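Transcriptional protein SWT1 (PDB 4PQZ) is an RNA endonuclease involved in transcription, probably as an activator, and carries a HEPN-like domain at its C-terminal end. Local coordinates at residues F94-W108 with F131-F143. Sequence-based numbering, arbitrary orientation.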
loop_
_atom_site.group_PDB
_atom_site.type_symbol
_atom_site.label_atom_id
_atom_site.label_comp_id
_atom_site.label_asym_id
_atom_site.label_seq_id
_atom_site.Cartn_x
_atom_site.Cartn_y
_atom_site.Cartn_z
ATOM N N PHE A 94 -6.903 4.418 11.142
ATOM C CA PHE A 94 -5.695 4.625 10.355
ATOM C C PHE A 94 -4.819 5.837 10.710
ATOM O O PHE A 94 -3.618 5.788 10.516
ATOM C CB PHE A 94 -6.012 4.593 8.861
ATOM C CG PHE A 94 -6.313 3.233 8.359
ATOM C CD1 PHE A 94 -5.282 2.335 8.097
ATOM C CD2 PHE A 94 -7.626 2.825 8.176
ATOM C CE1 PHE A 94 -5.557 1.036 7.646
ATOM C CE2 PHE A 94 -7.917 1.546 7.725
ATOM C CZ PHE A 94 -6.881 0.657 7.456
ATOM N N SER A 95 -5.403 6.916 11.222
ATOM C CA SER A 95 -4.602 8.085 11.556
ATOM C C SER A 95 -3.629 7.772 12.682
ATOM O O SER A 95 -2.568 8.373 12.782
ATOM C CB SER A 95 -5.471 9.275 11.965
ATOM O OG SER A 95 -6.024 9.076 13.247
ATOM N N GLU A 96 -4.016 6.855 13.553
ATOM C CA GLU A 96 -3.131 6.428 14.628
ATOM C C GLU A 96 -1.852 5.821 14.068
ATOM O O GLU A 96 -0.769 6.056 14.593
ATOM C CB GLU A 96 -3.824 5.400 15.516
ATOM C CG GLU A 96 -2.980 4.978 16.679
ATOM C CD GLU A 96 -3.403 3.655 17.286
ATOM O OE1 GLU A 96 -4.311 2.992 16.736
ATOM O OE2 GLU A 96 -2.798 3.278 18.313
ATOM N N LEU A 97 -1.995 5.041 12.998
ATOM C CA LEU A 97 -0.850 4.409 12.344
ATOM C C LEU A 97 0.027 5.447 11.637
ATOM O O LEU A 97 1.204 5.216 11.386
ATOM C CB LEU A 97 -1.306 3.336 11.353
ATOM C CG LEU A 97 -2.248 2.267 11.907
ATOM C CD1 LEU A 97 -2.570 1.199 10.874
ATOM C CD2 LEU A 97 -1.670 1.666 13.162
ATOM N N PHE A 98 -0.544 6.610 11.357
ATOM C CA PHE A 98 0.173 7.635 10.626
ATOM C C PHE A 98 0.660 8.790 11.506
ATOM O O PHE A 98 0.992 9.863 10.991
ATOM C CB PHE A 98 -0.686 8.166 9.459
ATOM C CG PHE A 98 -0.768 7.223 8.284
ATOM C CD1 PHE A 98 0.174 7.292 7.257
ATOM C CD2 PHE A 98 -1.787 6.279 8.192
ATOM C CE1 PHE A 98 0.114 6.422 6.169
ATOM C CE2 PHE A 98 -1.863 5.401 7.109
ATOM C CZ PHE A 98 -0.907 5.475 6.093
ATOM N N THR A 99 0.715 8.586 12.823
ATOM C CA THR A 99 1.081 9.694 13.718
ATOM C C THR A 99 2.436 10.337 13.381
ATOM O O THR A 99 2.569 11.573 13.353
ATOM C CB THR A 99 1.066 9.294 15.201
ATOM O OG1 THR A 99 -0.114 8.543 15.477
ATOM C CG2 THR A 99 1.076 10.541 16.078
ATOM N N CYS A 100 3.438 9.513 13.102
ATOM C CA CYS A 100 4.758 10.063 12.768
ATOM C C CYS A 100 4.945 10.268 11.265
ATOM O O CYS A 100 6.025 10.061 10.709
ATOM C CB CYS A 100 5.865 9.209 13.391
ATOM S SG CYS A 100 5.657 9.157 15.195
ATOM N N SER A 101 3.865 10.697 10.625
ATOM C CA SER A 101 3.857 11.019 9.213
ATOM C C SER A 101 3.242 12.402 9.069
ATOM O O SER A 101 2.504 12.858 9.939
ATOM C CB SER A 101 3.010 9.990 8.453
ATOM O OG SER A 101 3.020 10.240 7.060
ATOM N N LYS A 102 3.540 13.061 7.960
ATOM C CA LYS A 102 2.924 14.332 7.618
ATOM C C LYS A 102 1.637 14.110 6.835
ATOM O O LYS A 102 0.895 15.053 6.556
ATOM C CB LYS A 102 3.884 15.169 6.763
ATOM C CG LYS A 102 5.257 15.377 7.391
ATOM C CD LYS A 102 5.183 16.354 8.547
ATOM C CE LYS A 102 6.486 16.348 9.308
ATOM N NZ LYS A 102 6.404 17.169 10.548
ATOM N N ILE A 103 1.393 12.861 6.466
ATOM C CA ILE A 103 0.178 12.490 5.750
ATOM C C ILE A 103 -1.082 12.790 6.586
ATOM O O ILE A 103 -1.189 12.387 7.754
ATOM C CB ILE A 103 0.259 11.012 5.280
ATOM C CG1 ILE A 103 1.369 10.871 4.229
ATOM C CG2 ILE A 103 -1.079 10.530 4.693
ATOM C CD1 ILE A 103 1.692 9.418 3.814
ATOM N N LYS A 104 -1.997 13.554 5.994
ATOM C CA LYS A 104 -3.290 13.870 6.612
ATOM C C LYS A 104 -4.433 13.140 5.905
ATOM O O LYS A 104 -4.262 12.640 4.783
ATOM C CB LYS A 104 -3.586 15.375 6.553
ATOM C CG LYS A 104 -2.707 16.243 7.409
ATOM C CD LYS A 104 -3.105 17.702 7.288
ATOM C CE LYS A 104 -2.026 18.609 7.863
ATOM N NZ LYS A 104 -2.246 20.051 7.553
ATOM N N LYS A 105 -5.593 13.117 6.562
ATOM C CA LYS A 105 -6.802 12.468 6.051
ATOM C C LYS A 105 -7.053 12.736 4.569
ATOM O O LYS A 105 -7.195 11.805 3.781
ATOM C CB LYS A 105 -8.020 12.898 6.887
ATOM C CG LYS A 105 -9.387 12.467 6.317
ATOM C CD LYS A 105 -10.518 12.602 7.346
ATOM C CE LYS A 105 -11.904 12.407 6.726
ATOM N NZ LYS A 105 -12.115 11.046 6.156
ATOM N N ASN A 106 -7.077 14.014 4.197
ATOM C CA ASN A 106 -7.355 14.437 2.819
ATOM C C ASN A 106 -6.488 13.815 1.696
ATOM O O ASN A 106 -6.907 13.755 0.539
ATOM C CB ASN A 106 -7.347 15.966 2.742
ATOM C CG ASN A 106 -7.745 16.482 1.374
ATOM O OD1 ASN A 106 -8.928 16.516 1.030
ATOM N ND2 ASN A 106 -6.756 16.890 0.584
ATOM N N GLU A 107 -5.293 13.337 2.040
ATOM C CA GLU A 107 -4.411 12.661 1.080
ATOM C C GLU A 107 -5.076 11.414 0.440
ATOM O O GLU A 107 -4.735 11.016 -0.690
ATOM C CB GLU A 107 -3.093 12.273 1.776
ATOM C CG GLU A 107 -1.803 12.486 0.947
ATOM C CD GLU A 107 -1.532 11.338 -0.007
ATOM O OE1 GLU A 107 -2.090 10.246 0.228
ATOM O OE2 GLU A 107 -0.775 11.520 -0.988
ATOM N N TRP A 108 -6.016 10.800 1.166
ATOM C CA TRP A 108 -6.642 9.547 0.723
ATOM C C TRP A 108 -7.996 9.732 0.053
ATOM O O TRP A 108 -8.611 8.771 -0.399
ATOM C CB TRP A 108 -6.769 8.586 1.894
ATOM C CG TRP A 108 -5.455 8.395 2.573
ATOM C CD1 TRP A 108 -5.062 8.931 3.761
ATOM C CD2 TRP A 108 -4.334 7.663 2.069
ATOM N NE1 TRP A 108 -3.790 8.547 4.052
ATOM C CE2 TRP A 108 -3.311 7.774 3.030
ATOM C CE3 TRP A 108 -4.105 6.899 0.915
ATOM C CZ2 TRP A 108 -2.065 7.161 2.866
ATOM C CZ3 TRP A 108 -2.857 6.279 0.758
ATOM C CH2 TRP A 108 -1.858 6.429 1.719
ATOM N N PHE A 131 6.483 5.957 -2.811
ATOM C CA PHE A 131 5.364 6.452 -2.004
ATOM C C PHE A 131 4.854 5.316 -1.127
ATOM O O PHE A 131 4.686 5.466 0.094
ATOM C CB PHE A 131 4.241 6.995 -2.892
ATOM C CG PHE A 131 2.973 7.313 -2.146
ATOM C CD1 PHE A 131 2.826 8.526 -1.482
ATOM C CD2 PHE A 131 1.921 6.405 -2.118
ATOM C CE1 PHE A 131 1.665 8.817 -0.795
ATOM C CE2 PHE A 131 0.750 6.692 -1.439
ATOM C CZ PHE A 131 0.627 7.893 -0.776
ATOM N N TRP A 132 4.653 4.168 -1.768
ATOM C CA TRP A 132 4.044 3.013 -1.116
ATOM C C TRP A 132 4.954 2.298 -0.120
ATOM O O TRP A 132 4.469 1.679 0.816
ATOM C CB TRP A 132 3.501 2.043 -2.166
ATOM C CG TRP A 132 2.236 2.566 -2.751
ATOM C CD1 TRP A 132 2.027 2.998 -4.035
ATOM C CD2 TRP A 132 1.007 2.774 -2.052
ATOM N NE1 TRP A 132 0.728 3.439 -4.181
ATOM C CE2 TRP A 132 0.085 3.309 -2.979
ATOM C CE3 TRP A 132 0.596 2.551 -0.734
ATOM C CZ2 TRP A 132 -1.227 3.616 -2.623
ATOM C CZ3 TRP A 132 -0.708 2.858 -0.387
ATOM C CH2 TRP A 132 -1.604 3.388 -1.328
ATOM N N GLU A 133 6.265 2.400 -0.339
ATOM C CA GLU A 133 7.275 1.915 0.598
ATOM C C GLU A 133 7.134 2.646 1.929
ATOM O O GLU A 133 7.008 2.011 2.982
ATOM C CB GLU A 133 8.691 2.103 0.015
ATOM C CG GLU A 133 9.795 2.120 1.057
ATOM C CD GLU A 133 11.192 2.180 0.450
ATOM O OE1 GLU A 133 11.334 1.968 -0.770
ATOM O OE2 GLU A 133 12.155 2.441 1.200
ATOM N N THR A 134 7.145 3.980 1.862
ATOM C CA THR A 134 6.966 4.843 3.027
ATOM C C THR A 134 5.625 4.525 3.722
ATOM O O THR A 134 5.597 4.307 4.927
ATOM C CB THR A 134 7.002 6.348 2.602
ATOM O OG1 THR A 134 8.237 6.642 1.946
ATOM C CG2 THR A 134 6.839 7.294 3.804
ATOM N N VAL A 135 4.536 4.484 2.941
ATOM C CA VAL A 135 3.177 4.226 3.443
ATOM C C VAL A 135 2.997 2.833 4.078
ATOM O O VAL A 135 2.419 2.707 5.166
ATOM C CB VAL A 135 2.120 4.435 2.329
ATOM C CG1 VAL A 135 0.766 3.862 2.719
ATOM C CG2 VAL A 135 2.001 5.916 1.982
ATOM N N LEU A 136 3.489 1.792 3.406
ATOM C CA LEU A 136 3.440 0.444 3.964
ATOM C C LEU A 136 4.117 0.337 5.328
ATOM O O LEU A 136 3.675 -0.417 6.188
ATOM C CB LEU A 136 4.008 -0.577 2.991
ATOM C CG LEU A 136 3.080 -0.855 1.805
ATOM C CD1 LEU A 136 3.774 -1.690 0.722
ATOM C CD2 LEU A 136 1.763 -1.477 2.260
ATOM N N HIS A 137 5.182 1.098 5.520
ATOM C CA HIS A 137 5.814 1.207 6.824
ATOM C C HIS A 137 4.840 1.605 7.930
ATOM O O HIS A 137 4.757 0.929 8.951
ATOM C CB HIS A 137 6.994 2.182 6.769
ATOM C CG HIS A 137 8.237 1.578 6.192
ATOM N ND1 HIS A 137 9.280 2.334 5.694
ATOM C CD2 HIS A 137 8.612 0.287 6.041
ATOM C CE1 HIS A 137 10.231 1.536 5.259
ATOM N NE2 HIS A 137 9.849 0.283 5.451
ATOM N N PHE A 138 4.111 2.699 7.726
ATOM C CA PHE A 138 3.116 3.156 8.702
ATOM C C PHE A 138 1.976 2.151 8.875
ATOM O O PHE A 138 1.540 1.895 9.994
ATOM C CB PHE A 138 2.579 4.548 8.327
ATOM C CG PHE A 138 3.656 5.614 8.287
ATOM C CD1 PHE A 138 4.294 5.997 9.455
ATOM C CD2 PHE A 138 4.034 6.208 7.086
ATOM C CE1 PHE A 138 5.309 6.957 9.433
ATOM C CE2 PHE A 138 5.041 7.166 7.048
ATOM C CZ PHE A 138 5.683 7.546 8.226
ATOM N N LEU A 139 1.532 1.561 7.769
ATOM C CA LEU A 139 0.471 0.558 7.800
ATOM C C LEU A 139 0.906 -0.749 8.468
ATOM O O LEU A 139 0.055 -1.545 8.866
ATOM C CB LEU A 139 -0.079 0.269 6.396
ATOM C CG LEU A 139 -0.761 1.378 5.584
ATOM C CD1 LEU A 139 -1.096 0.842 4.194
ATOM C CD2 LEU A 139 -2.001 1.907 6.267
ATOM N N PHE A 140 2.220 -0.967 8.593
ATOM C CA PHE A 140 2.748 -2.154 9.294
ATOM C C PHE A 140 3.170 -1.841 10.732
ATOM O O PHE A 140 3.585 -2.737 11.468
ATOM C CB PHE A 140 3.952 -2.760 8.543
ATOM C CG PHE A 140 3.578 -3.798 7.505
ATOM C CD1 PHE A 140 2.737 -3.478 6.448
ATOM C CD2 PHE A 140 4.076 -5.092 7.588
ATOM C CE1 PHE A 140 2.395 -4.424 5.501
ATOM C CE2 PHE A 140 3.733 -6.051 6.636
ATOM C CZ PHE A 140 2.895 -5.706 5.586
ATOM N N SER A 141 3.050 -0.573 11.127
ATOM C CA SER A 141 3.703 -0.075 12.342
ATOM C C SER A 141 3.257 -0.754 13.656
ATOM O O SER A 141 3.934 -0.632 14.683
ATOM C CB SER A 141 3.567 1.449 12.455
ATOM O OG SER A 141 2.238 1.828 12.793
ATOM N N LYS A 142 2.137 -1.464 13.625
ATOM C CA LYS A 142 1.692 -2.182 14.810
ATOM C C LYS A 142 1.609 -3.672 14.554
ATOM O O LYS A 142 1.066 -4.413 15.367
ATOM C CB LYS A 142 0.344 -1.651 15.308
ATOM C CG LYS A 142 0.376 -0.166 15.679
ATOM C CD LYS A 142 -0.904 0.220 16.383
ATOM C CE LYS A 142 -0.635 0.978 17.669
ATOM N NZ LYS A 142 -1.859 0.992 18.533
ATOM N N PHE A 143 2.153 -4.110 13.423
ATOM C CA PHE A 143 2.191 -5.533 13.118
ATOM C C PHE A 143 3.305 -6.214 13.929
ATOM O O PHE A 143 4.045 -5.566 14.688
ATOM C CB PHE A 143 2.376 -5.774 11.615
ATOM C CG PHE A 143 1.168 -5.424 10.782
ATOM C CD1 PHE A 143 0.011 -4.901 11.368
ATOM C CD2 PHE A 143 1.183 -5.627 9.403
ATOM C CE1 PHE A 143 -1.109 -4.566 10.584
ATOM C CE2 PHE A 143 0.057 -5.304 8.611
ATOM C CZ PHE A 143 -1.086 -4.767 9.202
#
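Ser101 lays its CB over one face of the Phe138 ring, 3.8 Å from the ring centroid, while CB of Phe138 sits over a face of the Phe98 ring in a second CH-pi contact. Val135 CG1 meets the edge of that same Phe98 ring near its plane. The Phe98 and Phe138 rings themselves meet obliquely, planes 37° apart. Phe138 CG lies anti to its own carbonyl carbon (chi1 -61°), which carries the ring out to the turn 98-101, with CE1 3.4 Å from Cys100 O. With an alanine in place of Phe138, Ser101 CB and the Cys100 carbonyl would probably lose their aromatic neighbour, opening a gap beside the turn. A small serine suits position 101: its CB fits closely over the ring while OG accepts from Ile103 N, an ST turn that shapes the loop. Farther along, Trp108 brings CH2 to 3.8 Å from Val135 CG1 and also touches Phe131 CZ, and Trp132 CH2 approaches its edge. Branched Leu139 sets CD2 against both Phe98 CE2 and Phe94 CD1. At the exposed margin Lys142 NZ forms a salt bridge with Glu96 OE2, modelled at a doubtfully short 2.5 Å, its aliphatic CD resting on Leu97 CD2. The contact thus packs the end of helix 90-97 and its following loop against helix 122-139, an aromatic-rich interface within the all-helical HEPN-like fold.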